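Local atomic coordinates of GCN5-related N-acetyltransferase (Kribbella flavida, PDB entry 4IUS), a protein that probably transfers an acyl group, most likely acetyl from acetyl-CoA, to an acceptor, as a member of the GNAT family of acetyltransferases. Residues A[184-189]-A[218-223]; A[174-179]-A[208-213]. The protein carries 1 engineered substitution. One frame throughout, in Å; residues are numbered along the deposited sequence.

Contact 1: residues A[184-189]-A[218-223]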
loop_
_atom_site.group_PDB
_atom_site.type_symbol
_atom_site.label_atom_id
_atom_site.label_comp_id
_atom_site.label_asym_id
_atom_site.label_seq_id
_atom_site.Cartn_x
_atom_site.Cartn_y
_atom_site.Cartn_z
ATOM N N GLY A 184 -5.937 9.263 10.240
ATOM C CA GLY A 184 -6.222 10.156 9.114
ATOM C C GLY A 184 -5.549 9.782 7.795
ATOM O O GLY A 184 -5.729 10.478 6.794
ATOM N N VAL A 185 -4.779 8.707 7.780
ATOM C CA VAL A 185 -4.008 8.312 6.628
ATOM C C VAL A 185 -4.688 7.141 5.934
ATOM O O VAL A 185 -5.165 6.210 6.572
ATOM C CB VAL A 185 -2.564 7.903 7.022
ATOM C CG1 VAL A 185 -1.766 7.609 5.775
ATOM C CG2 VAL A 185 -1.899 8.977 7.860
ATOM N N THR A 186 -4.716 7.223 4.600
ATOM C CA THR A 186 -5.123 6.125 3.735
ATOM C C THR A 186 -4.064 5.906 2.660
ATOM O O THR A 186 -3.390 6.836 2.273
ATOM C CB THR A 186 -6.501 6.398 3.075
ATOM O OG1 THR A 186 -6.957 5.197 2.414
ATOM C CG2 THR A 186 -6.452 7.543 2.077
ATOM N N GLU A 187 -3.952 4.663 2.192
ATOM C CA GLU A 187 -3.210 4.297 1.020
ATOM C C GLU A 187 -4.165 4.099 -0.138
ATOM O O GLU A 187 -5.133 3.345 0.010
ATOM C CB GLU A 187 -2.394 3.032 1.259
ATOM C CG GLU A 187 -1.557 2.686 0.027
ATOM C CD GLU A 187 -0.849 1.343 0.044
ATOM O OE1 GLU A 187 -1.011 0.628 1.039
ATOM O OE2 GLU A 187 -0.124 1.043 -0.944
ATOM N N VAL A 188 -3.889 4.716 -1.274
ATOM C CA VAL A 188 -4.622 4.469 -2.505
ATOM C C VAL A 188 -3.826 3.418 -3.279
ATOM O O VAL A 188 -2.602 3.550 -3.457
ATOM C CB VAL A 188 -4.841 5.760 -3.312
ATOM C CG1 VAL A 188 -5.447 5.452 -4.663
ATOM C CG2 VAL A 188 -5.751 6.698 -2.521
ATOM N N ALA A 189 -4.490 2.339 -3.689
ATOM C CA ALA A 189 -3.836 1.194 -4.301
ATOM C C ALA A 189 -4.866 0.489 -5.162
ATOM O O ALA A 189 -5.962 0.971 -5.388
ATOM C CB ALA A 189 -3.255 0.251 -3.227
ATOM N N GLY A 218 -14.472 9.053 3.591
ATOM C CA GLY A 218 -13.660 8.170 4.437
ATOM C C GLY A 218 -13.030 8.813 5.655
ATOM O O GLY A 218 -12.482 8.122 6.499
ATOM N N GLY A 219 -13.002 10.137 5.681
ATOM C CA GLY A 219 -12.404 10.894 6.799
ATOM C C GLY A 219 -10.888 11.030 6.753
ATOM O O GLY A 219 -10.245 11.446 7.746
ATOM N N ALA A 220 -10.289 10.687 5.615
ATOM C CA ALA A 220 -8.826 10.768 5.510
ATOM C C ALA A 220 -8.416 12.238 5.415
ATOM O O ALA A 220 -9.122 13.045 4.767
ATOM C CB ALA A 220 -8.314 10.002 4.300
ATOM N N THR A 221 -7.252 12.544 5.975
ATOM C CA THR A 221 -6.602 13.842 5.801
ATOM C C THR A 221 -5.264 13.769 5.046
ATOM O O THR A 221 -4.657 14.794 4.737
ATOM C CB THR A 221 -6.400 14.513 7.171
ATOM O OG1 THR A 221 -5.509 13.716 7.957
ATOM C CG2 THR A 221 -7.754 14.672 7.869
ATOM N N LEU A 222 -4.818 12.564 4.764
ATOM C CA LEU A 222 -3.606 12.352 3.987
ATOM C C LEU A 222 -3.776 11.071 3.160
ATOM O O LEU A 222 -4.204 10.042 3.752
ATOM C CB LEU A 222 -2.356 12.235 4.895
ATOM C CG LEU A 222 -1.022 12.004 4.204
ATOM C CD1 LEU A 222 -0.607 13.182 3.341
ATOM C CD2 LEU A 222 0.073 11.647 5.229
ATOM N N ALA A 223 -3.421 11.072 1.862
ATOM C CA ALA A 223 -3.446 9.878 1.023
ATOM C C ALA A 223 -2.069 9.686 0.453
ATOM O O ALA A 223 -1.429 10.655 0.075
ATOM C CB ALA A 223 -4.471 10.003 -0.109
#
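Coming together from Gly184 and Thr221, the two chains become a parallel strand pair at Val185 with Leu222, whose CA atoms are 4.8 Å apart, and Thr186 bridges next to Ala223. The O of Gly184 is gripped twice. Thr221 N lies in the plane of that carbonyl, on a lone pair, 2.7 Å from Gly184 O. Leu222 N reaches the same Gly184 O at 3.0 Å, tilted 27° from the plane. Thr186 N then bonds to Leu222 O at 3.0 Å, nearly straight. On one face of the sheet, Val185 CG2 and Leu222 CD2 approach to 4.2 Å, under the cover of helix 6-19. On the other, the methyl CG2 of Thr186 sits 3.8 Å from the CB of Ala220, and equally near the CB of Ala223. With OG1 of Thr186 anti to the backbone N (chi1 -170°), that methyl falls between N and the carbonyl carbon, while the hydroxyl bonds to the adjoining strand 171-179. Thr221 OG1 is hydrogen-bonded to Arg9 NH2. The parallel bridges, with helix 202-216 connecting the strands and packing Ala214 and Thr211 on the face of Thr186 and Ala223, make a beta-alpha-beta crossover within the mixed sheet of the GNAT fold.

Contact 2: residues A[174-179]-A[208-213]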
loop_
_atom_site.group_PDB
_atom_site.type_symbol
_atom_site.label_atom_id
_atom_site.label_comp_id
_atom_site.label_asym_id
_atom_site.label_seq_id
_atom_site.Cartn_x
_atom_site.Cartn_y
_atom_site.Cartn_z
ATOM N N ALA A 174 -12.046 0.897 -15.373
ATOM C CA ALA A 174 -10.876 1.260 -14.551
ATOM C C ALA A 174 -11.321 1.308 -13.109
ATOM O O ALA A 174 -12.513 1.422 -12.810
ATOM C CB ALA A 174 -10.236 2.574 -14.961
ATOM N N THR A 175 -10.341 1.205 -12.215
ATOM C CA THR A 175 -10.644 1.113 -10.807
ATOM C C THR A 175 -9.478 1.633 -9.959
ATOM O O THR A 175 -8.346 1.713 -10.432
ATOM C CB THR A 175 -10.930 -0.383 -10.427
ATOM O OG1 THR A 175 -11.438 -0.444 -9.081
ATOM C CG2 THR A 175 -9.740 -1.290 -10.522
ATOM N N ALA A 176 -9.767 1.963 -8.714
ATOM C CA ALA A 176 -8.786 2.280 -7.667
ATOM C C ALA A 176 -9.478 2.090 -6.318
ATOM O O ALA A 176 -10.689 2.096 -6.249
ATOM C CB ALA A 176 -8.265 3.724 -7.802
ATOM N N ALA A 177 -8.680 1.895 -5.289
ATOM C CA ALA A 177 -9.210 1.605 -3.955
ATOM C C ALA A 177 -8.446 2.404 -2.921
ATOM O O ALA A 177 -7.308 2.871 -3.185
ATOM C CB ALA A 177 -9.027 0.112 -3.683
ATOM N N TRP A 178 -9.049 2.546 -1.743
ATOM C CA TRP A 178 -8.362 3.141 -0.609
ATOM C C TRP A 178 -8.468 2.197 0.586
ATOM O O TRP A 178 -9.463 1.509 0.780
ATOM C CB TRP A 178 -8.921 4.541 -0.267
ATOM C CG TRP A 178 -10.320 4.612 0.311
ATOM C CD1 TRP A 178 -10.663 4.675 1.637
ATOM C CD2 TRP A 178 -11.568 4.737 -0.430
ATOM N NE1 TRP A 178 -12.004 4.773 1.775
ATOM C CE2 TRP A 178 -12.609 4.805 0.546
ATOM C CE3 TRP A 178 -11.916 4.721 -1.778
ATOM C CZ2 TRP A 178 -13.937 4.897 0.188
ATOM C CZ3 TRP A 178 -13.267 4.834 -2.127
ATOM C CH2 TRP A 178 -14.254 4.897 -1.159
ATOM N N THR A 179 -7.424 2.177 1.399
ATOM C CA THR A 179 -7.396 1.380 2.577
ATOM C C THR A 179 -8.145 2.022 3.739
ATOM O O THR A 179 -8.378 3.221 3.749
ATOM C CB THR A 179 -5.952 1.063 3.039
ATOM O OG1 THR A 179 -5.340 2.303 3.419
ATOM C CG2 THR A 179 -5.160 0.390 1.948
ATOM N N ALA A 208 -7.772 9.571 -8.809
ATOM C CA ALA A 208 -8.232 10.863 -8.315
ATOM C C ALA A 208 -9.556 10.731 -7.582
ATOM O O ALA A 208 -9.754 11.276 -6.509
ATOM C CB ALA A 208 -8.305 11.869 -9.466
ATOM N N TYR A 209 -10.484 9.973 -8.172
ATOM C CA TYR A 209 -11.813 9.830 -7.593
ATOM C C TYR A 209 -11.791 8.995 -6.329
ATOM O O TYR A 209 -12.459 9.327 -5.364
ATOM C CB TYR A 209 -12.798 9.243 -8.648
ATOM C CG TYR A 209 -14.231 9.264 -8.201
ATOM C CD1 TYR A 209 -14.927 10.465 -8.076
ATOM C CD2 TYR A 209 -14.907 8.077 -7.937
ATOM C CE1 TYR A 209 -16.225 10.449 -7.641
ATOM C CE2 TYR A 209 -16.217 8.087 -7.506
ATOM C CZ TYR A 209 -16.864 9.297 -7.350
ATOM O OH TYR A 209 -18.201 9.311 -6.932
ATOM N N ALA A 210 -10.957 7.953 -6.288
ATOM C CA ALA A 210 -10.783 7.163 -5.069
ATOM C C ALA A 210 -10.187 8.038 -3.934
ATOM O O ALA A 210 -10.649 8.005 -2.792
ATOM C CB ALA A 210 -9.898 5.947 -5.275
ATOM N N THR A 211 -9.178 8.844 -4.289
ATOM C CA THR A 211 -8.568 9.737 -3.311
ATOM C C THR A 211 -9.635 10.706 -2.774
ATOM O O THR A 211 -9.743 10.949 -1.568
ATOM C CB THR A 211 -7.379 10.512 -3.897
ATOM O OG1 THR A 211 -6.450 9.597 -4.451
ATOM C CG2 THR A 211 -6.672 11.307 -2.806
ATOM N N GLN A 212 -10.404 11.283 -3.699
ATOM C CA GLN A 212 -11.425 12.231 -3.316
ATOM C C GLN A 212 -12.439 11.609 -2.391
ATOM O O GLN A 212 -12.841 12.228 -1.408
ATOM C CB GLN A 212 -12.129 12.749 -4.559
ATOM C CG GLN A 212 -13.156 13.830 -4.275
ATOM C CD GLN A 212 -13.851 14.265 -5.524
ATOM O OE1 GLN A 212 -14.488 13.463 -6.177
ATOM N NE2 GLN A 212 -13.643 15.500 -5.909
ATOM N N GLN A 213 -12.864 10.375 -2.645
ATOM C CA GLN A 213 -13.793 9.733 -1.753
ATOM C C GLN A 213 -13.203 9.392 -0.381
ATOM O O GLN A 213 -13.873 9.541 0.659
ATOM C CB GLN A 213 -14.391 8.490 -2.442
ATOM C CG GLN A 213 -15.158 8.800 -3.725
ATOM C CD GLN A 213 -16.139 9.923 -3.514
ATOM O OE1 GLN A 213 -17.027 9.824 -2.676
ATOM N NE2 GLN A 213 -15.940 11.044 -4.228
#
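A chi1 of 69° sets CG of Trp178 between its own backbone N and carbonyl carbon, and chi2, at 96°, turns the indole plane about the CB-CG bond; the benzo atoms CE3, CZ3 and CH2 lie at Ala210 and Gln213 of helix 208-213. CE3 of Trp178 is 3.7 Å from the carbonyl O of Ala210, an oblique approach. Farther out on the same ring, CH2 of Trp178 meets the CB of Gln213 at 3.8 Å, and CZ3 is just as near. CB makes the contact for Gln213; its chain bends at chi2, and its end leads away from the strand. This is helix-on-sheet packing in the GNAT fold: helix 202-216 lies against one face of the mixed sheet, its short segment running 29° from the direction of strand 174-179, with the two axes 7.4 Å apart. Small residues permit that closeness, the CB atoms of Ala176 and Ala210 touching at 3.7 Å. Trp178 NE1 is hydrogen-bonded to Pro158 O. An alanine in place of Trp178 would probably open a gap beside Ala210 and Gln213 and leave Pro158 O without that N-H. Val164 and Thr186 touch the tryptophan from the flanking strands, 161-168 and 185-193.

Contacts 1 and 2 illustrate how a sheet and its covering helix share a boundary: their centres lie 10 Å apart and their segments alternate along the chain. Antiparallel neighbours, strands 171-179 and 185-193 are joined by a backbone hydrogen bond from Ala177 N to Ala189 O (2.9 Å) and a probable one between Thr186 OG1 and Thr179 O (2.8 Å). The same OG1 of Thr186 packs 3.4 Å from CB of Trp178. Thr211, from the helix half of contact 2, also packs on Val188 and Ala223. In GNAT enzymes the acetyl-CoA cleft opens where the strands of this crossover splay; contact 1 is probably their still-paired end. The 1,2-ethanediol about 4 Å from the Val185 side chain is no evidence of substrate.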